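Transcriptional activator ToxR (Vibrio vulnificus, PDB 6UTC) activates transcription from the inner membrane, its periplasmic domain probably sensing bile salts and interacting with the partner protein ToxS. Local coordinates at residues Asn23-Leu28 with Val61-Thr66. Sequence-based numbering, arbitrary orientation.
Sequences NGVEVL and VKVIAT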
loop_
_atom_site.group_PDB
_atom_site.type_symbol
_atom_site.label_atom_id
_atom_site.label_comp_id
_atom_site.label_asym_id
_atom_site.label_seq_id
_atom_site.Cartn_x
_atom_site.Cartn_y
_atom_site.Cartn_z
ATOM N N ASN A 23 -1.773 9.429 -5.985
ATOM C CA ASN A 23 -1.561 10.687 -5.265
ATOM C C ASN A 23 -0.122 10.833 -4.768
ATOM O O ASN A 23 0.134 11.183 -3.613
ATOM C CB ASN A 23 -2.566 10.849 -4.125
ATOM C CG ASN A 23 -3.974 11.077 -4.629
ATOM O OD1 ASN A 23 -4.175 11.759 -5.633
ATOM N ND2 ASN A 23 -4.951 10.505 -3.942
ATOM N N GLY A 24 0.826 10.537 -5.655
ATOM C CA GLY A 24 2.234 10.670 -5.342
ATOM C C GLY A 24 2.875 9.454 -4.704
ATOM O O GLY A 24 4.103 9.435 -4.541
ATOM N N VAL A 25 2.090 8.454 -4.316
ATOM C CA VAL A 25 2.604 7.226 -3.724
ATOM C C VAL A 25 2.698 6.192 -4.837
ATOM O O VAL A 25 1.699 5.895 -5.505
ATOM C CB VAL A 25 1.701 6.727 -2.583
ATOM C CG1 VAL A 25 2.273 5.447 -1.976
ATOM C CG2 VAL A 25 1.533 7.805 -1.514
ATOM N N GLU A 26 3.894 5.649 -5.052
ATOM C CA GLU A 26 4.062 4.596 -6.047
ATOM C C GLU A 26 3.540 3.299 -5.463
ATOM O O GLU A 26 4.083 2.811 -4.470
ATOM C CB GLU A 26 5.538 4.411 -6.370
ATOM C CG GLU A 26 6.191 5.589 -7.021
ATOM C CD GLU A 26 7.655 5.321 -7.289
ATOM O OE1 GLU A 26 7.950 4.415 -8.097
ATOM O OE2 GLU A 26 8.506 5.994 -6.676
ATOM N N VAL A 27 2.519 2.721 -6.083
ATOM C CA VAL A 27 2.056 1.390 -5.709
ATOM C C VAL A 27 2.797 0.399 -6.590
ATOM O O VAL A 27 2.584 0.361 -7.800
ATOM C CB VAL A 27 0.539 1.248 -5.852
ATOM C CG1 VAL A 27 0.112 -0.155 -5.449
ATOM C CG2 VAL A 27 -0.168 2.304 -5.009
ATOM N N LEU A 28 3.657 -0.396 -5.974
ATOM C CA LEU A 28 4.587 -1.276 -6.665
ATOM C C LEU A 28 4.316 -2.720 -6.294
ATOM O O LEU A 28 3.782 -3.006 -5.219
ATOM C CB LEU A 28 6.021 -0.965 -6.244
ATOM C CG LEU A 28 6.517 0.450 -6.498
ATOM C CD1 LEU A 28 7.831 0.671 -5.759
ATOM C CD2 LEU A 28 6.694 0.675 -7.989
ATOM N N VAL A 61 6.713 7.160 0.374
ATOM C CA VAL A 61 7.210 7.212 -0.997
ATOM C C VAL A 61 6.503 6.168 -1.845
ATOM O O VAL A 61 6.087 6.426 -2.984
ATOM C CB VAL A 61 8.738 6.988 -1.004
ATOM C CG1 VAL A 61 9.274 6.989 -2.434
ATOM C CG2 VAL A 61 9.461 8.021 -0.138
ATOM N N LYS A 62 6.348 4.973 -1.300
ATOM C CA LYS A 62 5.835 3.864 -2.070
ATOM C C LYS A 62 5.137 2.916 -1.130
ATOM O O LYS A 62 5.314 2.962 0.093
ATOM C CB LYS A 62 6.945 3.147 -2.841
ATOM C CG LYS A 62 8.089 2.686 -2.003
ATOM C CD LYS A 62 9.314 2.502 -2.896
ATOM C CE LYS A 62 10.571 2.241 -2.093
ATOM N NZ LYS A 62 11.751 2.207 -3.003
ATOM N N VAL A 63 4.316 2.070 -1.728
ATOM C CA VAL A 63 3.670 0.971 -1.035
ATOM C C VAL A 63 3.847 -0.265 -1.900
ATOM O O VAL A 63 3.579 -0.232 -3.111
ATOM C CB VAL A 63 2.194 1.259 -0.672
ATOM C CG1 VAL A 63 1.332 1.477 -1.885
ATOM C CG2 VAL A 63 1.630 0.150 0.213
ATOM N N ILE A 64 4.381 -1.322 -1.306
ATOM C CA ILE A 64 4.618 -2.574 -2.011
ATOM C C ILE A 64 3.447 -3.488 -1.709
ATOM O O ILE A 64 3.188 -3.815 -0.543
ATOM C CB ILE A 64 5.927 -3.244 -1.571
ATOM C CG1 ILE A 64 7.070 -2.227 -1.481
ATOM C CG2 ILE A 64 6.246 -4.445 -2.488
ATOM C CD1 ILE A 64 7.387 -1.542 -2.744
ATOM N N ALA A 65 2.753 -3.913 -2.751
ATOM C CA ALA A 65 1.599 -4.791 -2.628
ATOM C C ALA A 65 1.990 -6.202 -3.050
ATOM O O ALA A 65 2.517 -6.396 -4.149
ATOM C CB ALA A 65 0.474 -4.284 -3.524
ATOM N N THR A 66 1.729 -7.183 -2.180
ATOM C CA THR A 66 1.999 -8.582 -2.482
ATOM C C THR A 66 0.899 -9.464 -1.902
ATOM O O THR A 66 0.089 -9.040 -1.071
ATOM C CB THR A 66 3.343 -9.050 -1.924
ATOM O OG1 THR A 66 3.345 -8.892 -0.507
ATOM C CG2 THR A 66 4.498 -8.275 -2.528
HETATM O O HOH W 1 7.013 8.432 -4.670
#
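Leu28 and Ile64 pair across two parallel strands, joined by a ladder of backbone hydrogen bonds: Glu26 N to Val61 O, Val63 N to Glu26 O, Leu28 N to Val63 O at 2.9 Å, and Ala65 N to Leu28 O at 2.8 Å. Of the residues here, Leu28 has the most surface covered by the other strand. Its CB rests 3.8 Å from Ile64 CD1. CG is anti to the carbonyl carbon (chi1 -59°), and beyond it CD1 at the tip touches both Lys62 CD, at 3.7 Å, and Ile64 CD1. Both neighbouring side chains are crossed at a slant. On the face shared by Val27 and Val63 the two valines stand side by side, Val27 CG2 touching Val63 CG1 at 3.6 Å, and Val25 CG1 lies 4.1 Å from that same methyl. Where the pairing begins, a water within hydrogen-bonding distance of Gly24 O and Val61 O bridges them, and Val61 with Lys62 forms a classic bulge opposite Ile78. The pair is the parallel core of a beta-alpha-beta unit: helix 40-52 covers the valine face through Ile43 and Val47, while strands 16-22 and 72-78 flank it in the sheet, Phe16 touching both Leu28 and Ile64.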